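Local structure of 3-dehydroshikimate dehydratase (Pseudomonas putida, 5HMQ) at residues Arg75-Lys78 with Asn79-Ala83; Val150-Leu153 with Val154-Ala157; Val204-Trp207 with Ser208-Phe211; Val144-Tyr147 with Gln148-Trp151; Pro228-Thr232 with Gly233-Pro237. The protein converts 3-dehydroshikimate to protocatechuate, a common intermediate of quinate and shikimate degradation, with the aid of a divalent metal cation. All blocks are in the same frame, centred on the assembly; numbering follows the deposited sequence.

Interaction 1. Residues Arg75-Lys78 with Asn79-Ala83; sequences RLQK and NLDRA
The first turns of helix 76-93, the helix of the beta-alpha-beta unit between strands 58-66 and 97-101 of the TIM barrel, bring Gln77 and Asp81 together on one flank and Leu76 and Leu80 on another. Backbone bonds of the i to i+4 kind start at once: Asn79 N donates to Arg75 O at 2.9 Å, and Leu80, Asp81 and Arg82 repeat the pattern with Leu76, Gln77 and Lys78. Gln77 folds over the next turn because its CG stands opposite the backbone N (chi1 -176°) and the chain then bends at chi2. Its NE2 thereby reaches Asp81 OD1 at 3.0 Å, but the bond is weak, with the amide and carboxylate planes 79° apart. Gln77 OE1 lies 3.8 Å from Leu80 CD1, the two side chains crossing at about a right angle. Leu76 CG meets the same methyl group more loosely, at 4.4 Å. Leu80 continues inward onto Phe68 and onto Leu121 and His125 of helix 112-128. Asn79, also buried, packs on Phe68 and Cys71. Arg82 bends back at chi3 toward this asparagine, and its guanidinium has cation-pi contacts with Phe65 and with Tyr350 of the second subunit. An almost straight bond, 178° at the hydrogen, joins Arg82 NH2 to Asn79 OD1 over 2.9 Å; the oxygen lies in the guanidinium plane, whereas the nitrogen stands above the plane of the asparagine amide.

Interaction 2. Residues Val150-Leu153 with Val154-Ala157; sequences VWNL and VRQA
Trp151 and Arg155, one helical turn apart, cross at about a right angle, with the aliphatic part of the arginine laid over one face of the indole. Arg155 CB sits 3.7 Å from the centroid of the six-membered ring and only 8° off its normal, a CH-pi contact. Farther along, Arg155 CD comes within 3.8 Å of Trp151 CZ2. The chain then bends at chi3, and the guanidinium plane ends up turned 73° from the ring, so that it does not stack on the indole. The guanidinium is instead nearly parallel to the Asn152 amide, the two planes being 12° apart.

Asn152 uses its side-chain oxygen toward the following turn: Gln156 NE2 donates to Asn152 OD1 at 2.6 Å, approaching from above the plane of the asparagine amide while the acceptor stays close to the plane of the glutamine amide. Glu112 takes a second bond from Gln156 NE2 and a weak one from Asn152 ND2, tying this polar flank to helix 112-128. On the barrel side, Val150 and Val154 point the same way, Val150 CG1 lying 4.1 Å from Val154 CG2, and both rest on Val164. Leu153 packs against Leu115, Val116 and Leu119. Such a two-sided helix, its apolar side facing the strands and the neighbouring helix 112-128 and its polar flank carrying Asn152 and Gln156, belongs to the beta-alpha-beta unit of strand 132-136, helix 147-157 and strand 162-167 in the TIM barrel.

Interaction 3. Residues Val204-Trp207 with Ser208-Phe211; sequences VLEW and SRHF
Helix 204-211 makes four successive i to i+4 backbone bonds, from Ser208 N to Val204 O at 2.8 Å through to Phe211 N to Trp207 O, lengthened to 3.2 Å at its last turn. Along one flank Glu206 and Arg209 run side by side and form a salt bridge, Glu206 OE1 to Arg209 NH1 at 3.0 Å. The carboxylate meets the guanidinium at its edge, with the two planes 56° apart, and Glu206 OE2 is almost as near to Arg209 NH1, at 3.1 Å. Two bends make this meeting possible: Glu206 turns at chi2 (-76°) and Arg209 at chi3 (-71°). Leu205 runs alongside the same arginine, its CD2 4.1 Å from Arg209 NH1. The imidazole of His210 presents one face to the aliphatic stem of its neighbour, with Arg209 CG 3.5 Å above the ring plane and over its centre.

Both charged groups have further partners across the dimer interface. Arg597 of the second subunit forms a salt bridge with Glu206 OE2, while Glu358 of the second subunit accepts from Arg209 NH2 through its main-chain oxygen. His210 and Phe211 each make an edge-to-face contact with Tyr516 of that subunit.

On another side of the helix, Phe211 CB approaches the edge of the Trp207 indole, 4.0 Å from CD1, and the indole itself meets Phe169 edge-to-face. Ser208, bonded through OG to Arg212, lies about 7 Å, side chain to ion, from the bound magnesium. The short helix thus stands between the metal site of the TIM-barrel domain and the surface where the homodimer joins.

Interaction 4. Residues Val144-Tyr147 with Gln148-Trp151; sequences VNTY and QQVW
Thr146 carries OG1 between its backbone N and carbonyl carbon (chi1 61°), which turns the hydroxyl over the start of helix 147-157, while Gln149 stretches out beyond CG to bring its amide back beside the loop. Thr146 is the N-cap residue; its OG1 donates to Gln149 OE1 at 2.8 Å and accepts a weak bond from Gln149 N at 3.4 Å. Gln149 OE1 also takes the backbone N of Asn145 at 3.1 Å, in a bond of 168° at the hydrogen. These two donors reach the amide oxygen from opposite faces of its plane, which should restrict its rotation.

Tyr147 and Gln148 are stacked, ring and amide planes only 19° apart. The glutamine bends at chi2 to lie over one face of the phenol, where Gln148 OE1 stands 3.2 Å above the plane toward the rim and CG makes a CH-pi contact. The tyrosine hydroxyl is hydrogen-bonded to the main-chain oxygen of Asp177, and its ring also packs on Leu166.

Val144 CG1 touches Val150 CG2 at 3.7 Å, the two side chains crossing at about a right angle, and both valines pack on Tyr135 of strand 132-136, which ends in the metal ligand Glu136. At the helix start the capping is thus shared unequally: Thr146 OG1 caps Gln149 N only weakly, while Gln149 OE1, by accepting from Asn145 N and from the cap hydroxyl, ties the loop to the first turn and probably orients that hydroxyl.

Interaction 5. Residues Pro228-Thr232 with Gly233-Pro237; sequences PILAT and GYRGP
The guanidinium of Arg235 has Leu230 O at its edge and in its plane, and Arg235 NH1 meets a lone pair of that oxygen at 3.1 Å while also donating to Tyr234 O. The bend at chi2 (-66°) turns the arginine back over the helix end, and Arg235 NH2 continues to Glu282 in a salt bridge. The other flat group, the Tyr234 ring, is reached obliquely by Ile229, CG2 lying 3.6 Å from Tyr234 CD2. One face of this ring has Gly236 N 3.4 Å above its centre, and Pro237 O lies at its edge, where Tyr234 OH donates to a lone pair at 2.7 Å.

Leu230 O has a second donor, Gly233 N, which comes from above the carbonyl plane. Thr232 OG1 bridges differently, donating to Ile229 O at 2.7 Å and accepting from Tyr234 N at 3.2 Å. Gly233 has a positive phi (96°), a conformation that glycine adopts readily. With the carbonyls of Ile229 and Leu230 each taking a backbone and a side-chain donor, helix 222-231 gives way at this glycine to the loop that leads into strand 238-240, the last strand of the TIM barrel.

Overall arrangement
All five contacts are local and lie in the TIM-barrel domain. Interactions 2 and 4 share helix 147-157 and touch where Leu153 CD1 meets Val144 CG2 at 3.7 Å: the first follows the body of the helix, the second its N-terminal cap. Interaction 5 treats the opposite end of another helix, 222-231, where Thr232 and Arg235 donate to late carbonyls, whereas in interaction 4 Thr146 accepts from an N-H. Interactions 1 and 2 combine apolar packing on the barrel with polar groups nearer the surface. Interaction 3 is the buried one, its charged pair also bonded to the second subunit; interaction 1 meets that subunit through Arg82 and lies away from the metal sites.

Interaction 1. Residues Arg75-Lys78 with Asn79-Ala83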
# COMPACT_ATOMS: atom_id res chain seq x y z
N ARG C 75 12.95 20.82 -37.83
CA ARG C 75 12.64 19.52 -37.24
C ARG C 75 11.24 19.04 -37.60
O ARG C 75 10.84 17.96 -37.13
CB ARG C 75 12.80 19.57 -35.72
CG ARG C 75 14.24 19.65 -35.23
CD ARG C 75 14.30 19.81 -33.72
NE ARG C 75 15.66 19.72 -33.20
CZ ARG C 75 15.99 19.93 -31.93
NH1 ARG C 75 15.05 20.26 -31.05
NH2 ARG C 75 17.25 19.82 -31.54
N LEU C 76 10.50 19.79 -38.41
CA LEU C 76 9.13 19.40 -38.75
C LEU C 76 9.10 18.03 -39.41
O LEU C 76 8.26 17.18 -39.06
CB LEU C 76 8.50 20.45 -39.67
CG LEU C 76 7.05 20.15 -40.08
CD1 LEU C 76 6.15 20.07 -38.86
CD2 LEU C 76 6.54 21.19 -41.06
N GLN C 77 9.99 17.79 -40.37
CA GLN C 77 10.01 16.49 -41.04
C GLN C 77 10.38 15.38 -40.07
O GLN C 77 9.85 14.26 -40.16
CB GLN C 77 10.97 16.51 -42.22
CG GLN C 77 10.95 15.21 -43.02
CD GLN C 77 9.60 14.95 -43.65
OE1 GLN C 77 8.84 15.88 -43.93
NE2 GLN C 77 9.28 13.68 -43.85
N LYS C 78 11.28 15.65 -39.12
CA LYS C 78 11.64 14.64 -38.14
C LYS C 78 10.45 14.30 -37.25
O LYS C 78 10.27 13.14 -36.86
CB LYS C 78 12.83 15.12 -37.30
CG LYS C 78 13.41 14.05 -36.39
CD LYS C 78 14.62 14.57 -35.63
CE LYS C 78 15.24 13.49 -34.76
NZ LYS C 78 16.46 13.99 -34.05
N ASN C 79 9.62 15.29 -36.92
CA ASN C 79 8.43 15.03 -36.13
C ASN C 79 7.40 14.23 -36.92
O ASN C 79 6.67 13.42 -36.33
CB ASN C 79 7.83 16.35 -35.65
CG ASN C 79 8.54 16.91 -34.43
OD1 ASN C 79 8.96 16.16 -33.55
ND2 ASN C 79 8.69 18.23 -34.38
N LEU C 80 7.33 14.44 -38.23
CA LEU C 80 6.43 13.63 -39.06
C LEU C 80 6.92 12.19 -39.18
O LEU C 80 6.12 11.25 -39.16
CB LEU C 80 6.30 14.27 -40.44
CG LEU C 80 5.61 15.64 -40.48
CD1 LEU C 80 5.75 16.28 -41.84
CD2 LEU C 80 4.14 15.48 -40.13
N ASP C 81 8.24 12.01 -39.28
CA ASP C 81 8.81 10.66 -39.26
C ASP C 81 8.47 9.94 -37.97
O ASP C 81 8.18 8.73 -37.98
CB ASP C 81 10.33 10.75 -39.44
CG ASP C 81 10.73 11.23 -40.82
OD1 ASP C 81 9.91 11.89 -41.49
OD2 ASP C 81 11.89 11.00 -41.21
N ARG C 82 8.51 10.65 -36.84
CA ARG C 82 8.10 10.06 -35.57
C ARG C 82 6.61 9.72 -35.58
O ARG C 82 6.21 8.66 -35.09
CB ARG C 82 8.44 11.02 -34.43
CG ARG C 82 7.99 10.58 -33.05
CD ARG C 82 8.67 11.41 -31.97
NE ARG C 82 8.40 12.84 -32.08
CZ ARG C 82 7.50 13.50 -31.35
NH1 ARG C 82 6.78 12.86 -30.44
NH2 ARG C 82 7.33 14.80 -31.53
N ALA C 83 5.78 10.59 -36.16
CA ALA C 83 4.35 10.29 -36.27
C ALA C 83 4.11 9.04 -37.12
O ALA C 83 3.27 8.20 -36.77
CB ALA C 83 3.61 11.48 -36.86

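Interaction 2. Residues Val150-Leu153 with Val154-Ala157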
# COMPACT_ATOMS: atom_id res chain seq x y z
N VAL C 150 -8.10 24.19 -27.81
CA VAL C 150 -8.03 22.98 -28.62
C VAL C 150 -9.12 22.99 -29.68
O VAL C 150 -8.85 22.77 -30.87
CB VAL C 150 -8.13 21.73 -27.72
CG1 VAL C 150 -8.49 20.50 -28.56
CG2 VAL C 150 -6.83 21.51 -26.99
N TRP C 151 -10.36 23.25 -29.27
CA TRP C 151 -11.46 23.27 -30.23
C TRP C 151 -11.28 24.39 -31.25
O TRP C 151 -11.62 24.23 -32.42
CB TRP C 151 -12.80 23.41 -29.50
CG TRP C 151 -13.95 23.69 -30.42
CD1 TRP C 151 -14.83 24.73 -30.33
CD2 TRP C 151 -14.34 22.92 -31.56
NE1 TRP C 151 -15.75 24.65 -31.36
CE2 TRP C 151 -15.47 23.56 -32.13
CE3 TRP C 151 -13.84 21.76 -32.17
CZ2 TRP C 151 -16.11 23.07 -33.26
CZ3 TRP C 151 -14.48 21.28 -33.30
CH2 TRP C 151 -15.60 21.93 -33.83
N ASN C 152 -10.75 25.54 -30.81
CA ASN C 152 -10.47 26.63 -31.75
C ASN C 152 -9.56 26.16 -32.87
O ASN C 152 -9.82 26.42 -34.05
CB ASN C 152 -9.84 27.81 -31.01
CG ASN C 152 -9.65 29.02 -31.90
OD1 ASN C 152 -10.10 29.04 -33.05
ND2 ASN C 152 -8.94 30.02 -31.40
N LEU C 153 -8.47 25.46 -32.52
CA LEU C 153 -7.53 25.01 -33.54
C LEU C 153 -8.09 23.84 -34.34
O LEU C 153 -7.92 23.79 -35.56
CB LEU C 153 -6.20 24.62 -32.88
CG LEU C 153 -5.48 25.74 -32.13
CD1 LEU C 153 -4.24 25.20 -31.42
CD2 LEU C 153 -5.12 26.88 -33.07
N VAL C 154 -8.77 22.91 -33.67
CA VAL C 154 -9.33 21.75 -34.38
C VAL C 154 -10.41 22.20 -35.35
O VAL C 154 -10.50 21.69 -36.48
CB VAL C 154 -9.86 20.72 -33.36
CG1 VAL C 154 -10.67 19.64 -34.07
CG2 VAL C 154 -8.71 20.10 -32.59
N ARG C 155 -11.24 23.16 -34.94
CA ARG C 155 -12.29 23.66 -35.82
C ARG C 155 -11.70 24.32 -37.06
O ARG C 155 -12.15 24.07 -38.19
CB ARG C 155 -13.18 24.64 -35.06
CG ARG C 155 -14.35 25.19 -35.85
CD ARG C 155 -15.11 26.22 -35.04
NE ARG C 155 -14.23 27.24 -34.48
CZ ARG C 155 -13.71 28.25 -35.17
NH1 ARG C 155 -13.99 28.38 -36.46
NH2 ARG C 155 -12.92 29.13 -34.58
N GLN C 156 -10.69 25.17 -36.88
CA GLN C 156 -10.07 25.85 -38.01
C GLN C 156 -9.35 24.87 -38.93
O GLN C 156 -9.36 25.05 -40.16
CB GLN C 156 -9.11 26.93 -37.53
CG GLN C 156 -9.77 28.07 -36.77
CD GLN C 156 -8.79 29.18 -36.43
OE1 GLN C 156 -8.11 29.71 -37.31
NE2 GLN C 156 -8.71 29.52 -35.15
N ALA C 157 -8.72 23.84 -38.37
CA ALA C 157 -8.02 22.87 -39.20
C ALA C 157 -9.00 22.09 -40.08
O ALA C 157 -8.70 21.79 -41.24
CB ALA C 157 -7.21 21.91 -38.33

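Interaction 3. Residues Val204-Trp207 with Ser208-Phe211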
# COMPACT_ATOMS: atom_id res chain seq x y z
N VAL C 204 0.39 22.59 -11.08
CA VAL C 204 -0.57 21.70 -11.72
C VAL C 204 0.11 20.47 -12.29
O VAL C 204 -0.48 19.38 -12.34
CB VAL C 204 -1.38 22.47 -12.78
CG1 VAL C 204 -2.48 21.59 -13.34
CG2 VAL C 204 -1.98 23.72 -12.17
N LEU C 205 1.37 20.60 -12.72
CA LEU C 205 2.10 19.45 -13.24
C LEU C 205 2.33 18.41 -12.15
O LEU C 205 2.11 17.21 -12.37
CB LEU C 205 3.43 19.90 -13.84
CG LEU C 205 4.38 18.78 -14.27
CD1 LEU C 205 4.14 18.33 -15.69
CD2 LEU C 205 5.82 19.23 -14.09
N GLU C 206 2.78 18.84 -10.97
CA GLU C 206 2.96 17.91 -9.86
C GLU C 206 1.61 17.46 -9.31
O GLU C 206 1.48 16.31 -8.87
CB GLU C 206 3.80 18.57 -8.77
CG GLU C 206 5.10 19.20 -9.25
CD GLU C 206 6.18 18.18 -9.56
OE1 GLU C 206 6.07 17.03 -9.08
OE2 GLU C 206 7.14 18.54 -10.27
N TRP C 207 0.62 18.34 -9.32
CA TRP C 207 -0.74 17.97 -8.93
C TRP C 207 -1.27 16.84 -9.80
O TRP C 207 -1.88 15.89 -9.28
CB TRP C 207 -1.64 19.21 -9.04
CG TRP C 207 -3.05 19.07 -8.54
CD1 TRP C 207 -3.60 18.01 -7.90
CD2 TRP C 207 -4.08 20.06 -8.64
NE1 TRP C 207 -4.92 18.27 -7.60
CE2 TRP C 207 -5.23 19.52 -8.04
CE3 TRP C 207 -4.14 21.35 -9.17
CZ2 TRP C 207 -6.43 20.23 -7.97
CZ3 TRP C 207 -5.33 22.05 -9.10
CH2 TRP C 207 -6.46 21.49 -8.51
N SER C 208 -1.04 16.91 -11.11
CA SER C 208 -1.50 15.85 -12.00
C SER C 208 -0.68 14.58 -11.84
O SER C 208 -1.21 13.47 -11.95
CB SER C 208 -1.44 16.32 -13.46
OG SER C 208 -1.80 15.28 -14.35
N ARG C 209 0.62 14.73 -11.56
CA ARG C 209 1.51 13.58 -11.51
C ARG C 209 1.16 12.63 -10.38
O ARG C 209 1.18 11.40 -10.56
CB ARG C 209 2.96 14.06 -11.37
CG ARG C 209 3.96 12.94 -11.11
CD ARG C 209 5.41 13.43 -11.14
NE ARG C 209 5.89 13.77 -12.47
CZ ARG C 209 6.41 14.96 -12.79
NH1 ARG C 209 6.51 15.91 -11.87
NH2 ARG C 209 6.82 15.19 -14.03
N HIS C 210 0.80 13.16 -9.21
CA HIS C 210 0.72 12.35 -8.01
C HIS C 210 -0.68 12.19 -7.42
O HIS C 210 -0.89 11.24 -6.65
CB HIS C 210 1.62 12.94 -6.91
CG HIS C 210 3.07 13.01 -7.28
ND1 HIS C 210 3.85 11.88 -7.42
CD2 HIS C 210 3.88 14.07 -7.51
CE1 HIS C 210 5.08 12.25 -7.74
NE2 HIS C 210 5.13 13.57 -7.80
N PHE C 211 -1.64 13.06 -7.74
CA PHE C 211 -2.89 13.07 -7.00
C PHE C 211 -4.14 12.75 -7.81
O PHE C 211 -5.25 12.92 -7.30
CB PHE C 211 -3.06 14.41 -6.28
CG PHE C 211 -2.02 14.65 -5.23
CD1 PHE C 211 -2.18 14.12 -3.96
CD2 PHE C 211 -0.87 15.36 -5.51
CE1 PHE C 211 -1.22 14.32 -2.99
CE2 PHE C 211 0.09 15.57 -4.54
CZ PHE C 211 -0.09 15.04 -3.28

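Interaction 4. Residues Val144-Tyr147 with Gln148-Trp151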
# COMPACT_ATOMS: atom_id res chain seq x y z
N VAL C 144 -1.10 26.11 -25.66
CA VAL C 144 -2.45 25.55 -25.63
C VAL C 144 -2.61 24.80 -24.31
O VAL C 144 -1.96 23.77 -24.10
CB VAL C 144 -2.71 24.63 -26.82
CG1 VAL C 144 -4.11 24.03 -26.73
CG2 VAL C 144 -2.53 25.39 -28.13
N ASN C 145 -3.48 25.31 -23.43
CA ASN C 145 -3.68 24.66 -22.15
C ASN C 145 -5.14 24.58 -21.72
O ASN C 145 -5.41 24.27 -20.56
CB ASN C 145 -2.86 25.37 -21.06
CG ASN C 145 -3.46 26.71 -20.67
OD1 ASN C 145 -3.96 27.45 -21.51
ND2 ASN C 145 -3.39 27.03 -19.38
N THR C 146 -6.09 24.83 -22.63
CA THR C 146 -7.51 24.71 -22.32
C THR C 146 -8.19 23.99 -23.47
O THR C 146 -7.69 23.96 -24.60
CB THR C 146 -8.17 26.08 -22.11
OG1 THR C 146 -8.06 26.86 -23.31
CG2 THR C 146 -7.51 26.83 -20.96
N TYR C 147 -9.36 23.40 -23.18
CA TYR C 147 -10.11 22.74 -24.23
C TYR C 147 -10.66 23.74 -25.24
O TYR C 147 -10.85 23.40 -26.41
CB TYR C 147 -11.25 21.90 -23.64
CG TYR C 147 -12.46 22.69 -23.20
CD1 TYR C 147 -13.49 22.98 -24.10
CD2 TYR C 147 -12.59 23.13 -21.89
CE1 TYR C 147 -14.60 23.70 -23.70
CE2 TYR C 147 -13.70 23.84 -21.49
CZ TYR C 147 -14.71 24.13 -22.39
OH TYR C 147 -15.81 24.84 -22.00
N GLN C 148 -10.94 24.97 -24.80
CA GLN C 148 -11.43 25.99 -25.72
C GLN C 148 -10.42 26.28 -26.82
O GLN C 148 -10.78 26.38 -28.00
CB GLN C 148 -11.77 27.27 -24.96
CG GLN C 148 -12.91 27.13 -23.96
CD GLN C 148 -12.42 26.72 -22.58
OE1 GLN C 148 -11.38 26.07 -22.45
NE2 GLN C 148 -13.17 27.08 -21.55
N GLN C 149 -9.14 26.41 -26.46
CA GLN C 149 -8.10 26.61 -27.46
C GLN C 149 -7.96 25.40 -28.37
O GLN C 149 -7.71 25.54 -29.57
CB GLN C 149 -6.77 26.93 -26.79
CG GLN C 149 -6.74 28.24 -26.04
CD GLN C 149 -5.54 28.36 -25.12
OE1 GLN C 149 -5.45 27.66 -24.11
NE2 GLN C 149 -4.62 29.25 -25.46
N VAL C 150 -8.10 24.19 -27.81
CA VAL C 150 -8.03 22.98 -28.62
C VAL C 150 -9.12 22.99 -29.68
O VAL C 150 -8.85 22.77 -30.87
CB VAL C 150 -8.13 21.73 -27.72
CG1 VAL C 150 -8.49 20.50 -28.56
CG2 VAL C 150 -6.83 21.51 -26.99
N TRP C 151 -10.36 23.25 -29.27
CA TRP C 151 -11.46 23.27 -30.23
C TRP C 151 -11.28 24.39 -31.25
O TRP C 151 -11.62 24.23 -32.42
CB TRP C 151 -12.80 23.41 -29.50
CG TRP C 151 -13.95 23.69 -30.42
CD1 TRP C 151 -14.83 24.73 -30.33
CD2 TRP C 151 -14.34 22.92 -31.56
NE1 TRP C 151 -15.75 24.65 -31.36
CE2 TRP C 151 -15.47 23.56 -32.13
CE3 TRP C 151 -13.84 21.76 -32.17
CZ2 TRP C 151 -16.11 23.07 -33.26
CZ3 TRP C 151 -14.48 21.28 -33.30
CH2 TRP C 151 -15.60 21.93 -33.83

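Interaction 5. Residues Pro228-Thr232 with Gly233-Pro237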
# COMPACT_ATOMS: atom_id res chain seq x y z
N PRO C 228 -21.96 18.36 -19.96
CA PRO C 228 -21.88 19.08 -21.25
C PRO C 228 -21.38 18.21 -22.39
O PRO C 228 -21.76 18.43 -23.54
CB PRO C 228 -20.93 20.24 -20.96
CG PRO C 228 -20.91 20.37 -19.47
CD PRO C 228 -21.09 18.99 -18.95
N ILE C 229 -20.53 17.22 -22.10
CA ILE C 229 -20.04 16.32 -23.14
C ILE C 229 -21.19 15.54 -23.76
O ILE C 229 -21.32 15.48 -24.99
CB ILE C 229 -18.97 15.38 -22.56
CG1 ILE C 229 -17.74 16.17 -22.11
CG2 ILE C 229 -18.58 14.32 -23.59
CD1 ILE C 229 -16.72 15.34 -21.37
N LEU C 230 -22.04 14.95 -22.93
CA LEU C 230 -23.15 14.15 -23.45
C LEU C 230 -24.21 15.00 -24.13
O LEU C 230 -24.94 14.49 -24.99
CB LEU C 230 -23.78 13.32 -22.32
CG LEU C 230 -22.86 12.31 -21.63
CD1 LEU C 230 -23.56 11.66 -20.45
CD2 LEU C 230 -22.38 11.26 -22.61
N ALA C 231 -24.32 16.28 -23.78
CA ALA C 231 -25.27 17.16 -24.45
C ALA C 231 -24.93 17.35 -25.92
O ALA C 231 -25.83 17.68 -26.71
CB ALA C 231 -25.32 18.52 -23.74
N THR C 232 -23.67 17.16 -26.31
CA THR C 232 -23.28 17.30 -27.71
C THR C 232 -23.73 16.13 -28.57
O THR C 232 -23.65 16.23 -29.80
CB THR C 232 -21.76 17.42 -27.82
OG1 THR C 232 -21.16 16.14 -27.60
CG2 THR C 232 -21.22 18.39 -26.80
N GLY C 233 -24.21 15.04 -27.96
CA GLY C 233 -24.50 13.82 -28.68
C GLY C 233 -23.38 12.80 -28.65
O GLY C 233 -23.59 11.67 -29.11
N TYR C 234 -22.20 13.18 -28.15
CA TYR C 234 -21.07 12.26 -28.06
C TYR C 234 -21.45 10.99 -27.30
O TYR C 234 -21.96 11.05 -26.18
CB TYR C 234 -19.89 12.96 -27.38
CG TYR C 234 -18.69 12.08 -27.13
CD1 TYR C 234 -17.75 11.84 -28.13
CD2 TYR C 234 -18.46 11.52 -25.88
CE1 TYR C 234 -16.65 11.03 -27.90
CE2 TYR C 234 -17.35 10.72 -25.64
CZ TYR C 234 -16.45 10.48 -26.65
OH TYR C 234 -15.35 9.69 -26.42
N ARG C 235 -21.20 9.84 -27.93
CA ARG C 235 -21.41 8.54 -27.31
C ARG C 235 -20.17 7.66 -27.44
O ARG C 235 -20.28 6.43 -27.37
CB ARG C 235 -22.64 7.84 -27.89
CG ARG C 235 -23.93 8.63 -27.73
CD ARG C 235 -24.32 8.76 -26.27
NE ARG C 235 -25.58 9.49 -26.09
CZ ARG C 235 -25.66 10.80 -25.91
NH1 ARG C 235 -24.57 11.55 -25.89
NH2 ARG C 235 -26.85 11.38 -25.75
N GLY C 236 -19.00 8.26 -27.64
CA GLY C 236 -17.77 7.52 -27.80
C GLY C 236 -17.25 6.98 -26.49
O GLY C 236 -17.96 6.90 -25.49
N PRO C 237 -15.97 6.60 -26.47
CA PRO C 237 -15.41 5.96 -25.27
C PRO C 237 -15.40 6.90 -24.07
O PRO C 237 -15.18 8.11 -24.19
CB PRO C 237 -13.99 5.59 -25.70
CG PRO C 237 -14.02 5.58 -27.20
CD PRO C 237 -15.00 6.65 -27.57